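Local structure of fatty acid synthase 1, isoform A (Drosophila melanogaster, 6FN6) at residues Y37-M48 with V77-D85; W166-M174 with I201-L210. The protein probably builds long-chain saturated fatty acids from acetyl-CoA and malonyl-CoA with NADPH, as a multifunctional synthase represented here by its dehydratase, enoylreductase and ketoreductase region. All coordinates share one frame; numbering follows the deposited sequence.

In the fold
Both contacts lie in the dehydratase part of the chain and are largely buried. Contact 1 sets helix 34-48 against strand 76-83 in the region predicted as the N-terminal hotdog fold. Contact 2 joins the start of helix 170-183 and the loop before it to helix 203-210 in the predicted C-terminal one. The first is helix-on-sheet packing of aliphatic and aromatic groups; the second is a mainly aromatic cluster, edged by Leu210, Ile201 and Met174, reaching a helix that stands well apart. They meet through helix 34-48, where Trp42 packs on Trp170 and Ile201, and Thr39 on Ile171 and Met174. Strand 76-83 also reaches the second subunit, whereas no other chain touches the segments of contact 2.

Contact 1: residues Y37-M48 with V77-D85; sequences YMTLAWQTFAKM and VKFGINFFD
Phe83 sends its side chain from the end of strand 77-83 to the last turns of helix 37-48, where four residues meet it. Its bond from CA to CB points toward the helix. From CG the ring opens into two flanks: CD1 meets Met48 SD at 3.9 Å, a Met-aromatic contact oblique to the ring, while on the other flank CD2 and CE2 lie beneath Phe45, whose CD1 sits 3.5 Å above the Phe83 ring plane toward its rim. Farther out, CE1 has Thr44 OG1 at the ring edge, and the tip, CZ, comes 3.8 Å from Ala41 O. The first torsion of Phe45 (chi1 -176°) sets CG opposite the backbone N, bringing CD1 over that face in an oblique pair.

Thr44 OG1 donates to Leu40 O at 2.8 Å, while Thr44 N reaches this oxygen from the opposite face of its plane. The hydroxyl, held by that bond, presents its oxygen to Ile81 CD1, which also touches Leu40 CB.

Toward the helix start, Leu40 CD1 packs on Phe79 CD2 at 3.6 Å. Tyr37 turns its edge toward the face of Phe79 in an offset T-shaped pair, planes at 77°. Phe79, Ile81 and Phe83 form a hydrophobic row against a helix crossing the strand at -54°, packing consistent with the predicted N-terminal hotdog fold, in which the sheet wraps round a central helix.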
loop_
_atom_site.group_PDB
_atom_site.type_symbol
_atom_site.label_atom_id
_atom_site.label_comp_id
_atom_site.label_asym_id
_atom_site.label_seq_id
_atom_site.Cartn_x
_atom_site.Cartn_y
_atom_site.Cartn_z
ATOM N N TYR A 37 -10.015 -19.622 15.082
ATOM C CA TYR A 37 -8.729 -19.461 14.417
ATOM C C TYR A 37 -7.708 -18.807 15.331
ATOM O O TYR A 37 -6.575 -19.267 15.443
ATOM C CB TYR A 37 -8.885 -18.609 13.165
ATOM C CG TYR A 37 -9.606 -19.295 12.038
ATOM C CD1 TYR A 37 -9.037 -20.366 11.370
ATOM C CD2 TYR A 37 -10.854 -18.854 11.632
ATOM C CE1 TYR A 37 -9.701 -20.986 10.329
ATOM C CE2 TYR A 37 -11.523 -19.457 10.601
ATOM C CZ TYR A 37 -10.946 -20.522 9.947
ATOM O OH TYR A 37 -11.634 -21.110 8.914
ATOM N N MET A 38 -8.127 -17.731 15.985
ATOM C CA MET A 38 -7.248 -16.981 16.864
ATOM C C MET A 38 -6.708 -17.894 17.956
ATOM O O MET A 38 -5.526 -17.846 18.292
ATOM C CB MET A 38 -7.992 -15.793 17.471
ATOM C CG MET A 38 -8.549 -14.826 16.440
ATOM S SD MET A 38 -9.645 -13.567 17.130
ATOM C CE MET A 38 -8.596 -12.846 18.387
ATOM N N THR A 39 -7.575 -18.747 18.490
ATOM C CA THR A 39 -7.181 -19.689 19.530
ATOM C C THR A 39 -6.163 -20.689 18.988
ATOM O O THR A 39 -5.175 -20.991 19.652
ATOM C CB THR A 39 -8.401 -20.440 20.098
ATOM O OG1 THR A 39 -9.306 -19.499 20.685
ATOM C CG2 THR A 39 -7.978 -21.458 21.157
ATOM N N LEU A 40 -6.419 -21.218 17.794
ATOM C CA LEU A 40 -5.499 -22.159 17.163
ATOM C C LEU A 40 -4.128 -21.527 16.951
ATOM O O LEU A 40 -3.101 -22.143 17.235
ATOM C CB LEU A 40 -6.055 -22.646 15.824
ATOM C CG LEU A 40 -7.311 -23.524 15.850
ATOM C CD1 LEU A 40 -7.640 -24.005 14.443
ATOM C CD2 LEU A 40 -7.156 -24.712 16.799
ATOM N N ALA A 41 -4.116 -20.296 16.450
ATOM C CA ALA A 41 -2.869 -19.573 16.236
ATOM C C ALA A 41 -2.183 -19.328 17.572
ATOM O O ALA A 41 -0.965 -19.458 17.699
ATOM C CB ALA A 41 -3.129 -18.257 15.517
ATOM N N TRP A 42 -2.984 -18.982 18.572
ATOM C CA TRP A 42 -2.478 -18.721 19.910
ATOM C C TRP A 42 -1.861 -19.978 20.517
ATOM O O TRP A 42 -0.744 -19.947 21.034
ATOM C CB TRP A 42 -3.612 -18.200 20.796
ATOM C CG TRP A 42 -3.235 -17.943 22.219
ATOM C CD1 TRP A 42 -1.978 -17.764 22.721
ATOM C CD2 TRP A 42 -4.130 -17.841 23.331
ATOM N NE1 TRP A 42 -2.038 -17.556 24.079
ATOM C CE2 TRP A 42 -3.348 -17.599 24.476
ATOM C CE3 TRP A 42 -5.519 -17.929 23.467
ATOM C CZ2 TRP A 42 -3.909 -17.444 25.740
ATOM C CZ3 TRP A 42 -6.073 -17.776 24.726
ATOM C CH2 TRP A 42 -5.269 -17.537 25.845
ATOM N N GLN A 43 -2.599 -21.082 20.453
ATOM C CA GLN A 43 -2.163 -22.330 21.066
ATOM C C GLN A 43 -0.878 -22.864 20.443
ATOM O O GLN A 43 0.130 -23.028 21.131
ATOM C CB GLN A 43 -3.267 -23.382 20.959
ATOM C CG GLN A 43 -4.394 -23.181 21.959
ATOM C CD GLN A 43 -5.506 -24.195 21.804
ATOM O OE1 GLN A 43 -5.596 -24.887 20.791
ATOM N NE2 GLN A 43 -6.362 -24.290 22.814
ATOM N N THR A 44 -0.912 -23.126 19.141
ATOM C CA THR A 44 0.229 -23.724 18.459
ATOM C C THR A 44 1.478 -22.861 18.591
ATOM O O THR A 44 2.581 -23.382 18.744
ATOM C CB THR A 44 -0.060 -23.951 16.963
ATOM O OG1 THR A 44 -0.537 -22.735 16.372
ATOM C CG2 THR A 44 -1.099 -25.052 16.779
ATOM N N PHE A 45 1.305 -21.545 18.535
ATOM C CA PHE A 45 2.435 -20.627 18.630
ATOM C C PHE A 45 3.121 -20.718 19.988
ATOM O O PHE A 45 4.347 -20.648 20.079
ATOM C CB PHE A 45 1.985 -19.190 18.369
ATOM C CG PHE A 45 3.112 -18.198 18.362
ATOM C CD1 PHE A 45 4.070 -18.226 17.360
ATOM C CD2 PHE A 45 3.212 -17.235 19.350
ATOM C CE1 PHE A 45 5.109 -17.315 17.348
ATOM C CE2 PHE A 45 4.249 -16.321 19.342
ATOM C CZ PHE A 45 5.198 -16.361 18.340
ATOM N N ALA A 46 2.329 -20.871 21.043
ATOM C CA ALA A 46 2.879 -20.999 22.386
ATOM C C ALA A 46 3.573 -22.345 22.554
ATOM O O ALA A 46 4.572 -22.461 23.267
ATOM C CB ALA A 46 1.783 -20.835 23.425
ATOM N N LYS A 47 3.039 -23.360 21.884
ATOM C CA LYS A 47 3.567 -24.711 21.995
ATOM C C LYS A 47 4.993 -24.784 21.447
ATOM O O LYS A 47 5.874 -25.371 22.076
ATOM C CB LYS A 47 2.655 -25.702 21.269
ATOM C CG LYS A 47 2.848 -27.148 21.702
ATOM C CD LYS A 47 1.807 -28.065 21.075
ATOM C CE LYS A 47 2.064 -29.526 21.421
ATOM N NZ LYS A 47 1.907 -29.790 22.883
ATOM N N MET A 48 5.220 -24.184 20.282
ATOM C CA MET A 48 6.540 -24.227 19.657
ATOM C C MET A 48 7.524 -23.334 20.406
ATOM O O MET A 48 8.735 -23.545 20.339
ATOM C CB MET A 48 6.486 -23.811 18.180
ATOM C CG MET A 48 5.628 -22.599 17.853
ATOM S SD MET A 48 5.490 -22.302 16.076
ATOM C CE MET A 48 4.640 -23.781 15.522
ATOM N N VAL A 77 -12.202 -31.714 9.460
ATOM C CA VAL A 77 -11.579 -30.609 8.741
ATOM C C VAL A 77 -10.163 -30.400 9.260
ATOM O O VAL A 77 -9.917 -30.459 10.466
ATOM C CB VAL A 77 -12.414 -29.319 8.868
ATOM C CG1 VAL A 77 -12.657 -28.986 10.328
ATOM C CG2 VAL A 77 -11.726 -28.157 8.163
ATOM N N LYS A 78 -9.238 -30.147 8.340
ATOM C CA LYS A 78 -7.832 -30.005 8.686
ATOM C C LYS A 78 -7.356 -28.566 8.513
ATOM O O LYS A 78 -7.483 -27.991 7.431
ATOM C CB LYS A 78 -6.997 -30.950 7.819
ATOM C CG LYS A 78 -7.375 -32.415 8.000
ATOM C CD LYS A 78 -6.379 -33.371 7.366
ATOM C CE LYS A 78 -6.768 -34.816 7.657
ATOM N NZ LYS A 78 -5.795 -35.804 7.115
ATOM N N PHE A 79 -6.806 -27.991 9.579
ATOM C CA PHE A 79 -6.245 -26.644 9.513
ATOM C C PHE A 79 -4.718 -26.698 9.481
ATOM O O PHE A 79 -4.095 -27.370 10.303
ATOM C CB PHE A 79 -6.706 -25.794 10.701
ATOM C CG PHE A 79 -8.191 -25.552 10.744
ATOM C CD1 PHE A 79 -8.811 -24.770 9.783
ATOM C CD2 PHE A 79 -8.963 -26.089 11.760
ATOM C CE1 PHE A 79 -10.178 -24.540 9.828
ATOM C CE2 PHE A 79 -10.327 -25.863 11.810
ATOM C CZ PHE A 79 -10.934 -25.087 10.843
ATOM N N GLY A 80 -4.128 -25.992 8.520
ATOM C CA GLY A 80 -2.683 -25.880 8.406
ATOM C C GLY A 80 -2.176 -24.518 8.841
ATOM O O GLY A 80 -2.634 -23.497 8.331
ATOM N N ILE A 81 -1.239 -24.499 9.786
ATOM C CA ILE A 81 -0.725 -23.246 10.338
ATOM C C ILE A 81 0.773 -23.122 10.072
ATOM O O ILE A 81 1.508 -24.104 10.164
ATOM C CB ILE A 81 -1.013 -23.141 11.848
ATOM C CG1 ILE A 81 -2.451 -23.587 12.140
ATOM C CG2 ILE A 81 -0.773 -21.715 12.327
ATOM C CD1 ILE A 81 -2.878 -23.446 13.591
ATOM N N ASN A 82 1.220 -21.908 9.755
ATOM C CA ASN A 82 2.633 -21.646 9.478
ATOM C C ASN A 82 3.062 -20.286 10.032
ATOM O O ASN A 82 2.287 -19.332 10.020
ATOM C CB ASN A 82 2.901 -21.703 7.973
ATOM C CG ASN A 82 4.355 -21.985 7.649
ATOM O OD1 ASN A 82 5.251 -21.674 8.436
ATOM N ND2 ASN A 82 4.599 -22.574 6.485
ATOM N N PHE A 83 4.302 -20.205 10.511
ATOM C CA PHE A 83 4.816 -18.978 11.121
ATOM C C PHE A 83 6.166 -18.571 10.530
ATOM O O PHE A 83 7.015 -19.421 10.259
ATOM C CB PHE A 83 4.961 -19.159 12.634
ATOM C CG PHE A 83 3.660 -19.366 13.352
ATOM C CD1 PHE A 83 3.127 -20.637 13.489
ATOM C CD2 PHE A 83 2.978 -18.297 13.905
ATOM C CE1 PHE A 83 1.932 -20.837 14.153
ATOM C CE2 PHE A 83 1.781 -18.490 14.571
ATOM C CZ PHE A 83 1.259 -19.762 14.695
ATOM N N PHE A 84 6.357 -17.266 10.347
ATOM C CA PHE A 84 7.647 -16.715 9.926
ATOM C C PHE A 84 8.461 -16.221 11.119
ATOM O O PHE A 84 8.045 -15.306 11.830
ATOM C CB PHE A 84 7.459 -15.554 8.940
ATOM C CG PHE A 84 7.063 -15.974 7.545
ATOM C CD1 PHE A 84 7.199 -17.286 7.113
ATOM C CD2 PHE A 84 6.579 -15.033 6.651
ATOM C CE1 PHE A 84 6.838 -17.650 5.828
ATOM C CE2 PHE A 84 6.219 -15.391 5.367
ATOM C CZ PHE A 84 6.349 -16.697 4.953
ATOM N N ASP A 85 9.627 -16.822 11.327
ATOM C CA ASP A 85 10.527 -16.403 12.396
ATOM C C ASP A 85 10.911 -14.934 12.238
ATOM O O ASP A 85 11.106 -14.223 13.224
ATOM C CB ASP A 85 11.789 -17.270 12.408
ATOM C CG ASP A 85 11.528 -18.675 12.911
ATOM O OD1 ASP A 85 10.350 -19.089 12.946
ATOM O OD2 ASP A 85 12.505 -19.367 13.270
#

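Contact 2: residues W166-M174 with I201-L210; sequences WVDNWISFM and INPAKHFELL
His206 reaches out from helix 203-210 into a nest of three aromatic rings, Trp166, Trp170 and Phe173, and this is the tight part of the contact. CG lies anti to the backbone N (chi1 -163°), which carries the imidazole across to the other segment. There NE2 stands 3.3 Å above the Trp166 plane, edge to face, with the two rings at 67°. A second T-shaped pair directs the imidazole edge toward the face of Phe173, where CE1 comes 3.7 Å from Phe173 CE2. Over one His206 face lies Trp170 CH2, those two ring planes being oblique at 39°. ND1 is hydrogen-bonded to Gly238 N, a link that should fix the ring's rotation. Beside His206, Leu210 CD1 covers the same Trp166 face in a CH-pi contact, 3.3 Å from the centroid of the five-membered ring.

Toward the rim, the edge of Trp170 meets the face of the partly exposed Phe207 in an offset T-shaped pair. The packing is looser at Ile201, whose CD1 lies 4.3 Å from Met174 SD. Ala204, Glu208 and Leu209 belong to the exposed side of their helix. The axes of segments 170-174 and 203-210 approach no closer than 14.7 Å, so an aromatic cluster spans the gap at the start of the helix bearing Asp175, the predicted dehydratase proton donor, in what is probably the C-terminal hotdog fold.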
loop_
_atom_site.group_PDB
_atom_site.type_symbol
_atom_site.label_atom_id
_atom_site.label_comp_id
_atom_site.label_asym_id
_atom_site.label_seq_id
_atom_site.Cartn_x
_atom_site.Cartn_y
_atom_site.Cartn_z
ATOM N N TRP A 166 -18.151 -17.416 31.837
ATOM C CA TRP A 166 -16.889 -18.112 31.616
ATOM C C TRP A 166 -17.048 -19.600 31.898
ATOM O O TRP A 166 -17.370 -19.994 33.021
ATOM C CB TRP A 166 -15.784 -17.533 32.499
ATOM C CG TRP A 166 -14.503 -18.298 32.401
ATOM C CD1 TRP A 166 -13.981 -19.146 33.333
ATOM C CD2 TRP A 166 -13.586 -18.296 31.301
ATOM N NE1 TRP A 166 -12.791 -19.666 32.883
ATOM C CE2 TRP A 166 -12.527 -19.159 31.638
ATOM C CE3 TRP A 166 -13.557 -17.645 30.065
ATOM C CZ2 TRP A 166 -11.450 -19.388 30.785
ATOM C CZ3 TRP A 166 -12.487 -17.875 29.218
ATOM C CH2 TRP A 166 -11.450 -18.738 29.581
ATOM N N VAL A 167 -16.826 -20.420 30.875
ATOM C CA VAL A 167 -16.950 -21.866 31.009
ATOM C C VAL A 167 -15.641 -22.551 30.627
ATOM O O VAL A 167 -15.648 -23.631 30.041
ATOM C CB VAL A 167 -18.117 -22.404 30.156
ATOM C CG1 VAL A 167 -19.439 -21.854 30.662
ATOM C CG2 VAL A 167 -17.921 -22.051 28.684
ATOM N N ASP A 168 -14.522 -21.928 30.984
ATOM C CA ASP A 168 -13.203 -22.481 30.692
ATOM C C ASP A 168 -13.069 -22.784 29.200
ATOM O O ASP A 168 -12.607 -23.857 28.813
ATOM C CB ASP A 168 -12.957 -23.748 31.514
ATOM C CG ASP A 168 -11.497 -24.167 31.519
ATOM O OD1 ASP A 168 -10.619 -23.278 31.526
ATOM O OD2 ASP A 168 -11.228 -25.387 31.515
ATOM N N ASN A 169 -13.478 -21.827 28.370
ATOM C CA ASN A 169 -13.443 -21.986 26.920
ATOM C C ASN A 169 -13.186 -20.634 26.253
ATOM O O ASN A 169 -14.076 -19.789 26.182
ATOM C CB ASN A 169 -14.757 -22.597 26.420
ATOM C CG ASN A 169 -14.743 -22.883 24.924
ATOM O OD1 ASN A 169 -14.495 -21.993 24.111
ATOM N ND2 ASN A 169 -15.025 -24.128 24.558
ATOM N N TRP A 170 -11.967 -20.440 25.759
ATOM C CA TRP A 170 -11.566 -19.158 25.181
ATOM C C TRP A 170 -12.273 -18.859 23.865
ATOM O O TRP A 170 -12.584 -17.704 23.579
ATOM C CB TRP A 170 -10.050 -19.120 24.974
ATOM C CG TRP A 170 -9.275 -19.057 26.255
ATOM C CD1 TRP A 170 -8.818 -20.108 26.995
ATOM C CD2 TRP A 170 -8.877 -17.871 26.954
ATOM N NE1 TRP A 170 -8.155 -19.649 28.108
ATOM C CE2 TRP A 170 -8.177 -18.281 28.105
ATOM C CE3 TRP A 170 -9.041 -16.505 26.714
ATOM C CZ2 TRP A 170 -7.644 -17.370 29.015
ATOM C CZ3 TRP A 170 -8.510 -15.605 27.619
ATOM C CH2 TRP A 170 -7.820 -16.041 28.754
ATOM N N ILE A 171 -12.520 -19.889 23.063
ATOM C CA ILE A 171 -13.179 -19.692 21.776
ATOM C C ILE A 171 -14.572 -19.104 21.983
ATOM O O ILE A 171 -14.907 -18.067 21.411
ATOM C CB ILE A 171 -13.245 -21.008 20.977
ATOM C CG1 ILE A 171 -11.829 -21.474 20.622
ATOM C CG2 ILE A 171 -14.107 -20.835 19.715
ATOM C CD1 ILE A 171 -11.761 -22.849 19.982
ATOM N N SER A 172 -15.380 -19.756 22.810
ATOM C CA SER A 172 -16.741 -19.293 23.046
ATOM C C SER A 172 -16.721 -17.904 23.671
ATOM O O SER A 172 -17.480 -17.021 23.269
ATOM C CB SER A 172 -17.506 -20.269 23.943
ATOM O OG SER A 172 -17.161 -20.100 25.307
ATOM N N PHE A 173 -15.848 -17.713 24.655
ATOM C CA PHE A 173 -15.798 -16.452 25.378
ATOM C C PHE A 173 -15.447 -15.286 24.461
ATOM O O PHE A 173 -16.127 -14.259 24.463
ATOM C CB PHE A 173 -14.789 -16.526 26.521
ATOM C CG PHE A 173 -14.578 -15.216 27.213
ATOM C CD1 PHE A 173 -15.464 -14.782 28.183
ATOM C CD2 PHE A 173 -13.502 -14.410 26.886
ATOM C CE1 PHE A 173 -15.278 -13.570 28.818
ATOM C CE2 PHE A 173 -13.312 -13.197 27.518
ATOM C CZ PHE A 173 -14.200 -12.776 28.484
ATOM N N MET A 174 -14.384 -15.440 23.678
ATOM C CA MET A 174 -13.963 -14.380 22.774
ATOM C C MET A 174 -15.018 -14.155 21.694
ATOM O O MET A 174 -15.190 -13.036 21.215
ATOM C CB MET A 174 -12.600 -14.705 22.152
ATOM C CG MET A 174 -11.431 -14.486 23.115
ATOM S SD MET A 174 -9.810 -14.362 22.323
ATOM C CE MET A 174 -9.573 -16.039 21.733
ATOM N N ILE A 201 -4.115 -10.514 24.434
ATOM C CA ILE A 201 -4.565 -11.592 25.302
ATOM C C ILE A 201 -3.624 -11.704 26.499
ATOM O O ILE A 201 -2.416 -11.894 26.342
ATOM C CB ILE A 201 -4.657 -12.923 24.538
ATOM C CG1 ILE A 201 -5.529 -12.752 23.289
ATOM C CG2 ILE A 201 -5.227 -14.015 25.441
ATOM C CD1 ILE A 201 -5.543 -13.955 22.373
ATOM N N ASN A 202 -4.196 -11.588 27.694
ATOM C CA ASN A 202 -3.440 -11.616 28.942
ATOM C C ASN A 202 -3.981 -12.715 29.856
ATOM O O ASN A 202 -4.846 -12.455 30.693
ATOM C CB ASN A 202 -3.523 -10.257 29.638
ATOM C CG ASN A 202 -2.567 -10.135 30.803
ATOM O OD1 ASN A 202 -2.106 -11.135 31.357
ATOM N ND2 ASN A 202 -2.270 -8.901 31.190
ATOM N N PRO A 203 -3.472 -13.949 29.703
ATOM C CA PRO A 203 -4.021 -15.082 30.459
ATOM C C PRO A 203 -3.867 -14.947 31.973
ATOM O O PRO A 203 -4.792 -15.280 32.714
ATOM C CB PRO A 203 -3.205 -16.278 29.951
ATOM C CG PRO A 203 -2.521 -15.809 28.713
ATOM C CD PRO A 203 -2.330 -14.347 28.867
ATOM N N ALA A 204 -2.711 -14.464 32.419
ATOM C CA ALA A 204 -2.442 -14.319 33.844
ATOM C C ALA A 204 -3.480 -13.410 34.493
ATOM O O ALA A 204 -4.040 -13.731 35.541
ATOM C CB ALA A 204 -1.044 -13.770 34.066
ATOM N N LYS A 205 -3.732 -12.277 33.851
ATOM C CA LYS A 205 -4.701 -11.303 34.336
ATOM C C LYS A 205 -6.114 -11.879 34.312
ATOM O O LYS A 205 -6.933 -11.589 35.185
ATOM C CB LYS A 205 -4.631 -10.038 33.481
ATOM C CG LYS A 205 -5.509 -8.890 33.947
ATOM C CD LYS A 205 -6.002 -8.094 32.749
ATOM C CE LYS A 205 -6.208 -6.629 33.078
ATOM N NZ LYS A 205 -6.617 -5.858 31.868
ATOM N N HIS A 206 -6.390 -12.691 33.299
ATOM C CA HIS A 206 -7.708 -13.280 33.111
ATOM C C HIS A 206 -8.095 -14.180 34.284
ATOM O O HIS A 206 -9.193 -14.065 34.829
ATOM C CB HIS A 206 -7.746 -14.075 31.805
ATOM C CG HIS A 206 -9.128 -14.385 31.322
ATOM N ND1 HIS A 206 -9.930 -13.446 30.709
ATOM C CD2 HIS A 206 -9.847 -15.531 31.352
ATOM C CE1 HIS A 206 -11.085 -13.999 30.386
ATOM N NE2 HIS A 206 -11.061 -15.264 30.765
ATOM N N PHE A 207 -7.187 -15.070 34.673
ATOM C CA PHE A 207 -7.497 -16.081 35.678
ATOM C C PHE A 207 -7.455 -15.533 37.103
ATOM O O PHE A 207 -8.124 -16.063 37.989
ATOM C CB PHE A 207 -6.538 -17.267 35.548
ATOM C CG PHE A 207 -6.725 -18.057 34.284
ATOM C CD1 PHE A 207 -7.888 -18.782 34.074
ATOM C CD2 PHE A 207 -5.742 -18.077 33.306
ATOM C CE1 PHE A 207 -8.071 -19.510 32.913
ATOM C CE2 PHE A 207 -5.918 -18.804 32.143
ATOM C CZ PHE A 207 -7.084 -19.522 31.946
ATOM N N GLU A 208 -6.681 -14.476 37.332
ATOM C CA GLU A 208 -6.638 -13.869 38.659
ATOM C C GLU A 208 -7.899 -13.038 38.877
ATOM O O GLU A 208 -8.269 -12.736 40.012
ATOM C CB GLU A 208 -5.386 -13.002 38.836
ATOM C CG GLU A 208 -5.427 -11.656 38.117
ATOM C CD GLU A 208 -4.184 -10.819 38.373
ATOM O OE1 GLU A 208 -3.076 -11.263 38.002
ATOM O OE2 GLU A 208 -4.316 -9.716 38.948
ATOM N N LEU A 209 -8.557 -12.676 37.779
ATOM C CA LEU A 209 -9.847 -12.001 37.845
ATOM C C LEU A 209 -10.965 -13.021 38.022
ATOM O O LEU A 209 -11.963 -12.755 38.692
ATOM C CB LEU A 209 -10.080 -11.170 36.584
ATOM C CG LEU A 209 -9.305 -9.853 36.482
ATOM C CD1 LEU A 209 -9.436 -9.266 35.086
ATOM C CD2 LEU A 209 -9.784 -8.854 37.521
ATOM N N LEU A 210 -10.790 -14.188 37.410
ATOM C CA LEU A 210 -11.762 -15.268 37.524
ATOM C C LEU A 210 -11.742 -15.885 38.919
ATOM O O LEU A 210 -12.755 -16.399 39.391
ATOM C CB LEU A 210 -11.488 -16.343 36.473
ATOM C CG LEU A 210 -12.041 -16.068 35.073
ATOM C CD1 LEU A 210 -11.413 -17.002 34.057
ATOM C CD2 LEU A 210 -13.556 -16.207 35.063
#